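Local coordinates for protein UDP-D-quinovosamine 4-dehydrogenase (Vibrio fischeri, PDB 3NKL) that probably acts as a membrane-associated oxidoreductase-lyase of the polysaccharide synthase family, represented here by a Rossmann-like domain of the CoA-binding type, at residues L8-G13 with V69-P74. Sequence-based numbering, arbitrary orientation.
Sequences LIYGAG and VLLAVP
Leu8 O accepts a hydrogen bond from Leu70 N at 2.9 Å, the first of three that join strand 8-10 to strand 69-71 and the residue after it. Tyr10 then uses both backbone polar groups: its N donates to Leu70 O and its O accepts from Ala72 N, the latter pair 2.8 Å apart. Because Tyr10 thus bonds the residues before and after Leu71, its partner in register, and the strand directions differ by 26°, the pairing is parallel. Packing is closest on the face carrying Tyr10 and Leu71, whose side chains run side by side; Leu71 CD2 comes to 3.6 Å from Tyr10 CB. With CG anti to the backbone N (chi1 -152°), the Tyr10 ring leads away from segment 69-74; its hydroxyl hydrogen-bonds Asp37 OD1, and helix 78-89 covers this face, Ile84 touching both side chains. The other face is apolar too: Ile9 CG2 meets Ala72 CB at 4.0 Å, beneath helix 14-25, which contributes Leu23 to both Ile9 and Leu70.

These are central strands of a Rossmann-like sheet. Segment 8-13 passes from its strand into a turn holding Gly11 and Gly13 of a GxGxxG-type sequence, consistent with a nucleotide-binding fold; Gly13 is the N-cap of helix 14-25. Gly11 has phi 121° and psi 106°, a backbone shape that calls for glycine. After the Gly11-Ala72 pair the chains diverge. Val73 CG1 still lies 3.7 Å from Gly11 CA, but Val73 itself is partly exposed and near a glycerol probably from the crystallisation liquor. Farther along the turn, direct contact gives way to a water that accepts from Gly13 N and donates to Ala72 O, the second bond being 2.8 Å.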
ATOM      1  N   LEU B   8      -0.079  -2.175  17.629  1.00 17.84           N
ATOM      2  CA  LEU B   8      -0.662  -1.447  16.522  1.00 19.72           C
ATOM      3  C   LEU B   8       0.057  -1.870  15.251  1.00 24.52           C
ATOM      4  O   LEU B   8       1.255  -2.197  15.280  1.00 18.40           O
ATOM      5  CB  LEU B   8      -0.488   0.065  16.677  1.00 16.42           C
ATOM      6  CG  LEU B   8      -1.048   0.715  17.945  1.00 26.46           C
ATOM      7  CD1 LEU B   8      -0.640   2.179  17.979  1.00 21.07           C
ATOM      8  CD2 LEU B   8      -2.567   0.575  17.960  1.00 25.23           C
ATOM      9  N   ILE B   9      -0.667  -1.839  14.138  1.00 16.34           N
ATOM     10  CA  ILE B   9      -0.045  -2.073  12.829  1.00 14.28           C
ATOM     11  C   ILE B   9      -0.028  -0.761  12.078  1.00 19.22           C
ATOM     12  O   ILE B   9      -1.076  -0.141  11.864  1.00 20.91           O
ATOM     13  CB  ILE B   9      -0.819  -3.108  11.998  1.00 16.88           C
ATOM     14  CG1 ILE B   9      -0.755  -4.478  12.687  1.00 19.60           C
ATOM     15  CG2 ILE B   9      -0.291  -3.144  10.535  1.00 14.34           C
ATOM     16  CD1 ILE B   9      -1.565  -5.551  11.989  1.00 20.79           C
ATOM     17  N   TYR B  10       1.172  -0.313  11.709  1.00 13.37           N
ATOM     18  CA  TYR B  10       1.318   0.916  10.954  1.00 14.74           C
ATOM     19  C   TYR B  10       1.237   0.517   9.484  1.00 15.26           C
ATOM     20  O   TYR B  10       2.120  -0.168   8.985  1.00 17.88           O
ATOM     21  CB  TYR B  10       2.678   1.557  11.254  1.00 17.93           C
ATOM     22  CG  TYR B  10       2.729   3.059  11.104  1.00 16.66           C
ATOM     23  CD1 TYR B  10       2.548   3.669   9.861  1.00 22.43           C
ATOM     24  CD2 TYR B  10       2.962   3.874  12.208  1.00 17.10           C
ATOM     25  CE1 TYR B  10       2.599   5.046   9.722  1.00 24.87           C
ATOM     26  CE2 TYR B  10       3.022   5.257  12.075  1.00 19.94           C
ATOM     27  CZ  TYR B  10       2.829   5.831  10.845  1.00 25.15           C
ATOM     28  OH  TYR B  10       2.892   7.197  10.741  1.00 25.76           O
ATOM     29  N   GLY B  11       0.173   0.949   8.806  1.00 16.17           N
ATOM     30  CA  GLY B  11      -0.043   0.663   7.392  1.00 19.52           C
ATOM     31  C   GLY B  11      -1.360  -0.086   7.264  1.00 22.05           C
ATOM     32  O   GLY B  11      -1.440  -1.256   7.634  1.00 20.29           O
ATOM     33  N   ALA B  12      -2.391   0.593   6.765  1.00 20.08           N
ATOM     34  CA  ALA B  12      -3.705  -0.025   6.593  1.00 23.07           C
ATOM     35  C   ALA B  12      -4.044  -0.292   5.128  1.00 27.27           C
ATOM     36  O   ALA B  12      -5.211  -0.219   4.725  1.00 28.27           O
ATOM     37  CB  ALA B  12      -4.802   0.831   7.253  1.00 27.58           C
ATOM     38  N   GLY B  13      -3.024  -0.612   4.337  1.00 19.21           N
ATOM     39  CA  GLY B  13      -3.231  -0.986   2.945  1.00 17.02           C
ATOM     40  C   GLY B  13      -3.282  -2.499   2.879  1.00 22.04           C
ATOM     41  O   GLY B  13      -3.383  -3.166   3.910  1.00 22.90           O
ATOM     42  N   VAL B  69       5.046  -1.923  18.047  1.00 14.63           N
ATOM     43  CA  VAL B  69       4.330  -1.483  16.862  1.00 15.94           C
ATOM     44  C   VAL B  69       4.945  -2.180  15.656  1.00 18.43           C
ATOM     45  O   VAL B  69       6.167  -2.272  15.543  1.00 18.71           O
ATOM     46  CB  VAL B  69       4.353   0.065  16.724  1.00 14.95           C
ATOM     47  CG1 VAL B  69       3.824   0.507  15.346  1.00 12.96           C
ATOM     48  CG2 VAL B  69       3.542   0.706  17.877  1.00 18.07           C
ATOM     49  N   LEU B  70       4.095  -2.717  14.787  1.00 11.82           N
ATOM     50  CA  LEU B  70       4.549  -3.462  13.616  1.00 15.67           C
ATOM     51  C   LEU B  70       4.375  -2.627  12.352  1.00 16.56           C
ATOM     52  O   LEU B  70       3.292  -2.112  12.086  1.00 20.71           O
ATOM     53  CB  LEU B  70       3.738  -4.752  13.481  1.00 14.83           C
ATOM     54  CG  LEU B  70       3.629  -5.636  14.731  1.00 20.75           C
ATOM     55  CD1 LEU B  70       2.874  -6.912  14.352  1.00 19.75           C
ATOM     56  CD2 LEU B  70       4.996  -5.961  15.279  1.00 18.52           C
ATOM     57  N   LEU B  71       5.427  -2.518  11.554  1.00 16.98           N
ATOM     58  CA  LEU B  71       5.359  -1.721  10.326  1.00 15.52           C
ATOM     59  C   LEU B  71       4.977  -2.596   9.144  1.00 20.22           C
ATOM     60  O   LEU B  71       5.635  -3.596   8.873  1.00 16.49           O
ATOM     61  CB  LEU B  71       6.700  -1.066  10.027  1.00 10.24           C
ATOM     62  CG  LEU B  71       7.241  -0.128  11.110  1.00 19.73           C
ATOM     63  CD1 LEU B  71       8.530   0.495  10.631  1.00 17.59           C
ATOM     64  CD2 LEU B  71       6.234   0.958  11.440  1.00 18.43           C
ATOM     65  N   ALA B  72       3.910  -2.216   8.454  1.00 12.24           N
ATOM     66  CA  ALA B  72       3.495  -2.899   7.246  1.00 17.88           C
ATOM     67  C   ALA B  72       3.325  -1.833   6.161  1.00 17.74           C
ATOM     68  O   ALA B  72       2.226  -1.628   5.632  1.00 17.35           O
ATOM     69  CB  ALA B  72       2.189  -3.669   7.484  1.00 19.05           C
ATOM     70  N   VAL B  73       4.428  -1.141   5.862  1.00 16.21           N
ATOM     71  CA  VAL B  73       4.449  -0.098   4.840  1.00 14.52           C
ATOM     72  C   VAL B  73       5.575  -0.325   3.831  1.00 13.41           C
ATOM     73  O   VAL B  73       6.457   0.517   3.667  1.00 14.01           O
ATOM     74  CB  VAL B  73       4.612   1.301   5.462  1.00 19.64           C
ATOM     75  CG1 VAL B  73       3.298   1.737   6.122  1.00 21.85           C
ATOM     76  CG2 VAL B  73       5.789   1.327   6.463  1.00 18.75           C
ATOM     77  N   PRO B  74       5.534  -1.469   3.141  1.00 16.74           N
ATOM     78  CA  PRO B  74       6.570  -1.801   2.152  1.00 15.86           C
ATOM     79  C   PRO B  74       6.604  -0.778   0.992  1.00 17.74           C
ATOM     80  O   PRO B  74       7.615  -0.667   0.295  1.00 19.72           O
ATOM     81  CB  PRO B  74       6.147  -3.192   1.647  1.00 16.13           C
ATOM     82  CG  PRO B  74       4.672  -3.294   1.949  1.00 16.14           C
ATOM     83  CD  PRO B  74       4.532  -2.543   3.283  1.00 14.47           C
TER
HETATM   84  O   HOH W   1      -0.328  -1.593   4.495  1.00 19.98           O